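Local coordinates for protein PilM (Pseudomonas aeruginosa, PDB 3HG9) that is of unknown biochemical function but probably takes part in building a plasmid-encoded pilus, at residues T14-L19 and A78-T83; S87-V92 and G96-R101. All coordinates share one frame; numbering follows the deposited sequence.

Contact 1. Residues T14-L19 and A78-T83; sequences TLARSL and AAAVDT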
loop_
_atom_site.group_PDB
_atom_site.type_symbol
_atom_site.label_atom_id
_atom_site.label_comp_id
_atom_site.label_asym_id
_atom_site.label_seq_id
_atom_site.Cartn_x
_atom_site.Cartn_y
_atom_site.Cartn_z
ATOM N N THR B 14 -8.038 -10.771 15.958
ATOM C CA THR B 14 -8.184 -9.675 16.874
ATOM C C THR B 14 -6.801 -9.022 17.013
ATOM O O THR B 14 -6.605 -7.819 16.907
ATOM C CB THR B 14 -8.588 -10.256 18.240
ATOM O OG1 THR B 14 -10.002 -10.450 18.302
ATOM C CG2 THR B 14 -8.141 -9.343 19.422
ATOM N N LEU B 15 -5.801 -9.818 17.240
ATOM C CA LEU B 15 -4.496 -9.258 17.311
ATOM C C LEU B 15 -4.020 -8.495 16.035
ATOM O O LEU B 15 -3.302 -7.474 16.135
ATOM C CB LEU B 15 -3.553 -10.397 17.644
ATOM C CG LEU B 15 -2.152 -9.891 17.911
ATOM C CD1 LEU B 15 -2.185 -8.949 19.096
ATOM C CD2 LEU B 15 -1.142 -11.072 18.132
ATOM N N ALA B 16 -4.357 -9.018 14.852
ATOM C CA ALA B 16 -3.964 -8.394 13.586
ATOM C C ALA B 16 -4.670 -7.054 13.426
ATOM O O ALA B 16 -4.038 -6.059 13.100
ATOM C CB ALA B 16 -4.316 -9.328 12.406
ATOM N N ARG B 17 -5.977 -7.055 13.667
ATOM C CA ARG B 17 -6.785 -5.864 13.851
ATOM C C ARG B 17 -6.216 -4.785 14.859
ATOM O O ARG B 17 -6.170 -3.583 14.520
ATOM C CB ARG B 17 -8.229 -6.298 14.210
ATOM C CG ARG B 17 -9.148 -6.552 12.950
ATOM C CD ARG B 17 -10.633 -6.799 13.342
ATOM N NE ARG B 17 -11.685 -6.170 12.502
ATOM C CZ ARG B 17 -12.208 -6.692 11.380
ATOM N NH1 ARG B 17 -11.793 -7.874 10.918
ATOM N NH2 ARG B 17 -13.147 -6.035 10.686
ATOM N N SER B 18 -5.751 -5.197 16.038
ATOM C CA SER B 18 -5.088 -4.261 16.974
ATOM C C SER B 18 -3.790 -3.691 16.353
ATOM O O SER B 18 -3.561 -2.470 16.332
ATOM C CB SER B 18 -4.751 -4.993 18.296
ATOM O OG SER B 18 -5.912 -5.671 18.815
ATOM N N LEU B 19 -2.950 -4.571 15.823
ATOM C CA LEU B 19 -1.853 -4.085 15.055
ATOM C C LEU B 19 -2.311 -2.980 14.053
ATOM O O LEU B 19 -1.769 -1.861 14.046
ATOM C CB LEU B 19 -1.196 -5.256 14.327
ATOM C CG LEU B 19 0.117 -4.808 13.666
ATOM C CD1 LEU B 19 1.124 -5.968 13.779
ATOM C CD2 LEU B 19 -0.034 -4.435 12.183
ATOM N N ALA B 78 0.686 -13.188 10.091
ATOM C CA ALA B 78 1.094 -12.518 8.833
ATOM C C ALA B 78 -0.112 -12.535 7.929
ATOM O O ALA B 78 -0.692 -11.481 7.548
ATOM C CB ALA B 78 2.243 -13.269 8.192
ATOM N N ALA B 79 -0.539 -13.747 7.624
ATOM C CA ALA B 79 -1.696 -13.915 6.782
ATOM C C ALA B 79 -2.797 -12.991 7.265
ATOM O O ALA B 79 -3.125 -11.998 6.599
ATOM C CB ALA B 79 -2.137 -15.349 6.794
ATOM N N ALA B 80 -3.336 -13.281 8.448
ATOM C CA ALA B 80 -4.482 -12.548 8.993
ATOM C C ALA B 80 -4.322 -11.043 8.833
ATOM O O ALA B 80 -5.319 -10.345 8.642
ATOM C CB ALA B 80 -4.679 -12.892 10.448
ATOM N N VAL B 81 -3.083 -10.538 8.909
ATOM C CA VAL B 81 -2.818 -9.079 8.780
ATOM C C VAL B 81 -2.778 -8.604 7.342
ATOM O O VAL B 81 -3.227 -7.510 7.034
ATOM C CB VAL B 81 -1.442 -8.692 9.353
ATOM C CG1 VAL B 81 -1.042 -7.310 8.831
ATOM C CG2 VAL B 81 -1.478 -8.732 10.922
ATOM N N ASP B 82 -2.158 -9.406 6.477
ATOM C CA ASP B 82 -2.023 -9.085 5.049
ATOM C C ASP B 82 -3.455 -8.915 4.532
ATOM O O ASP B 82 -3.819 -7.922 3.884
ATOM C CB ASP B 82 -1.276 -10.277 4.446
ATOM C CG ASP B 82 -1.142 -10.249 2.948
ATOM O OD1 ASP B 82 -0.194 -9.566 2.436
ATOM O OD2 ASP B 82 -1.891 -11.047 2.305
ATOM N N THR B 83 -4.292 -9.852 4.931
ATOM C CA THR B 83 -5.696 -9.775 4.651
ATOM C C THR B 83 -6.365 -8.457 5.001
ATOM O O THR B 83 -6.985 -7.858 4.150
ATOM C CB THR B 83 -6.417 -10.905 5.372
ATOM O OG1 THR B 83 -5.446 -11.929 5.690
ATOM C CG2 THR B 83 -7.505 -11.453 4.485
#
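Ala16 presses its methyl group onto the Val81 side chain, where CB lies 3.3 Å from CG2, a tight fit for two methyls. The same branch also lies 3.7 Å from Ala16 CA, so it rests against the flank of helix 12-31 and not on the methyl alone. The Val81 torsion explains the choice of branch: with CG1 anti to the backbone N (chi1 163°), CG2 stands opposite the carbonyl carbon and is the methyl delivered to Ala16. CG1 passes to one side, and its nearest atom in residues 14-19 is Leu19 CD2 at 4.5 Å, a loose approach one turn further along. Before Val81 in the chain, Ala80 offers its own methyl, with CB 4.1 Å from Ala16 CB. Ala16 is therefore met by two consecutive residues of helix 77-83, and the backbones draw in until the CA atoms of Ala16 and Val81 are 5.0 Å apart. This is close helix-helix packing on small residues, joining the N-terminal part of the long helix to the short helix that precedes the C-terminal strands. The second subunit continues the apolar surface: its Val90 packs on Val81 and its Ala121 on Leu19. Ser18 keeps its polar bond within its own helix: OG donates to Thr14 O at 3.0 Å from well above the carbonyl plane, sharing that acceptor with Ser18 N. No hydrogen bond or salt bridge crosses between the helices, which implies that hydrophobic burial and the fit of methyl against methyl hold them together here.

Contact 2. Residues S87-V92 and G96-R101; sequences SDLVGV and GQLVTR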
loop_
_atom_site.group_PDB
_atom_site.type_symbol
_atom_site.label_atom_id
_atom_site.label_comp_id
_atom_site.label_asym_id
_atom_site.label_seq_id
_atom_site.Cartn_x
_atom_site.Cartn_y
_atom_site.Cartn_z
ATOM N N SER B 87 -3.152 -2.975 0.267
ATOM C CA SER B 87 -1.785 -2.853 -0.233
ATOM C C SER B 87 -1.751 -1.902 -1.401
ATOM O O SER B 87 -2.716 -1.808 -2.175
ATOM C CB SER B 87 -1.197 -4.207 -0.642
ATOM O OG SER B 87 0.243 -4.215 -0.567
ATOM N N ASP B 88 -0.655 -1.158 -1.518
ATOM C CA ASP B 88 -0.699 -0.023 -2.432
ATOM C C ASP B 88 0.663 0.360 -2.819
ATOM O O ASP B 88 1.451 0.791 -1.944
ATOM C CB ASP B 88 -1.388 1.190 -1.784
ATOM C CG ASP B 88 -1.361 2.469 -2.693
ATOM O OD1 ASP B 88 -2.342 3.288 -2.570
ATOM O OD2 ASP B 88 -0.357 2.666 -3.485
ATOM N N LEU B 89 0.937 0.209 -4.119
ATOM C CA LEU B 89 2.236 0.565 -4.707
ATOM C C LEU B 89 1.997 1.384 -5.916
ATOM O O LEU B 89 0.882 1.401 -6.432
ATOM C CB LEU B 89 3.026 -0.664 -5.129
ATOM C CG LEU B 89 2.886 -1.757 -4.096
ATOM C CD1 LEU B 89 2.958 -3.149 -4.726
ATOM C CD2 LEU B 89 3.857 -1.513 -2.918
ATOM N N VAL B 90 3.035 2.077 -6.360
ATOM C CA VAL B 90 3.057 2.683 -7.678
ATOM C C VAL B 90 4.458 2.480 -8.189
ATOM O O VAL B 90 5.382 2.358 -7.386
ATOM C CB VAL B 90 2.714 4.209 -7.662
ATOM C CG1 VAL B 90 1.342 4.479 -7.000
ATOM C CG2 VAL B 90 3.795 5.018 -7.011
ATOM N N GLY B 91 4.631 2.460 -9.502
ATOM C CA GLY B 91 5.967 2.450 -10.080
ATOM C C GLY B 91 5.860 2.092 -11.561
ATOM O O GLY B 91 4.772 1.769 -12.058
ATOM N N VAL B 92 6.998 2.144 -12.259
ATOM C CA VAL B 92 7.070 2.028 -13.718
ATOM C C VAL B 92 7.309 0.579 -14.027
ATOM O O VAL B 92 8.023 -0.080 -13.252
ATOM C CB VAL B 92 8.275 2.819 -14.232
ATOM C CG1 VAL B 92 8.642 2.450 -15.741
ATOM C CG2 VAL B 92 8.056 4.315 -13.985
ATOM N N GLY B 96 8.475 -7.494 -16.341
ATOM C CA GLY B 96 8.429 -8.591 -15.386
ATOM C C GLY B 96 8.378 -7.957 -14.002
ATOM O O GLY B 96 8.236 -8.691 -12.956
ATOM N N GLN B 97 8.488 -6.606 -13.988
ATOM C CA GLN B 97 8.717 -5.839 -12.733
ATOM C C GLN B 97 7.966 -4.486 -12.585
ATOM O O GLN B 97 7.569 -3.843 -13.600
ATOM C CB GLN B 97 10.225 -5.548 -12.554
ATOM C CG GLN B 97 11.158 -6.724 -12.807
ATOM C CD GLN B 97 11.595 -7.369 -11.512
ATOM O OE1 GLN B 97 10.874 -8.201 -10.918
ATOM N NE2 GLN B 97 12.790 -6.968 -11.038
ATOM N N LEU B 98 7.837 -4.041 -11.318
ATOM C CA LEU B 98 7.327 -2.716 -10.974
ATOM C C LEU B 98 8.358 -1.950 -10.184
ATOM O O LEU B 98 8.518 -2.143 -8.986
ATOM C CB LEU B 98 6.058 -2.815 -10.137
ATOM C CG LEU B 98 5.340 -1.502 -9.829
ATOM C CD1 LEU B 98 4.667 -1.154 -11.099
ATOM C CD2 LEU B 98 4.301 -1.550 -8.641
ATOM N N VAL B 99 9.038 -1.047 -10.851
ATOM C CA VAL B 99 10.132 -0.317 -10.260
ATOM C C VAL B 99 9.642 0.849 -9.397
ATOM O O VAL B 99 9.267 1.880 -9.931
ATOM C CB VAL B 99 11.069 0.182 -11.400
ATOM C CG1 VAL B 99 10.374 1.201 -12.236
ATOM C CG2 VAL B 99 12.378 0.742 -10.864
ATOM N N THR B 100 9.636 0.720 -8.080
ATOM C CA THR B 100 9.353 1.914 -7.251
ATOM C C THR B 100 10.529 2.464 -6.450
ATOM O O THR B 100 10.923 1.863 -5.437
ATOM C CB THR B 100 8.197 1.703 -6.267
ATOM O OG1 THR B 100 8.374 2.594 -5.151
ATOM C CG2 THR B 100 8.146 0.255 -5.760
ATOM N N ARG B 101 11.036 3.624 -6.871
ATOM C CA ARG B 101 12.198 4.274 -6.215
ATOM C C ARG B 101 12.032 4.640 -4.714
ATOM O O ARG B 101 12.161 5.823 -4.345
ATOM C CB ARG B 101 12.612 5.541 -6.983
ATOM C CG ARG B 101 12.060 6.861 -6.355
ATOM C CD ARG B 101 10.550 7.022 -6.574
ATOM N NE ARG B 101 10.307 7.775 -7.802
ATOM C CZ ARG B 101 10.155 9.102 -7.874
ATOM N NH1 ARG B 101 10.181 9.857 -6.761
ATOM N NH2 ARG B 101 9.964 9.672 -9.071
HETATM O O HOH W 1 5.132 2.455 -3.926
#
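Val92 and Val99 lie side by side and point the same way from a beta hairpin formed by strands 88-94 and 97-100. They make an antiparallel hydrogen-bonded pair, and Val92 CB comes within 3.3 Å of Val99 CG1, a tight approach whose exact length is doubtful. The hairpin is strongly twisted: the N-to-C directions of the two short strands differ by 101°, nearer to perpendicular than to antiparallel. The pair's two bonds are unequal. Val99 N donates to Val92 O, though the position of that carbonyl oxygen is less certain in the model, while the return bond from Val92 N to Val99 O stretches to 3.3 Å, its donor standing 40° out of the carbonyl plane.

Leu98 turns away from the valine pair. With CG anti to the backbone N (chi1 -174°), it spreads its two methyls along residues 89-91: CD2 lies 3.8 Å from Leu89 CB, and CD1 is pressed tightly against Gly91 O, at 3.1 Å. Val120 and Val122 of strand 119-123 pack on the same leucine. Gly91, without a side chain, allows Val99 O to approach its CA to 3.4 Å where the strands cross. Near the start of residues 87-92, Asp88 forms a salt bridge with Arg23 of the second subunit. Beyond the crossing the strands diverge, and a water accepts a hydrogen bond from Val90 N at 3.2 Å while touching Thr100 OG1 only weakly, at 3.5 Å.

Contact 1 and contact 2 follow one another along the chain, helix 77-83 leading into strand 88-94, yet their centres lie about 24 Å apart on opposite sides of the chain's centre. Both are largely buried, and no structural element serves both. Contact 1 joins helices distant in sequence through a few methyl groups, whereas contact 2 is local to a hairpin, buries about twice the surface and adds backbone hydrogen bonds and a water to its apolar packing. The second subunit brings them together: Val81 in contact 1 packs against the other copy's Val90, a residue of contact 2, consistent with a dimer in which one subunit's helices meet its partner's sheet.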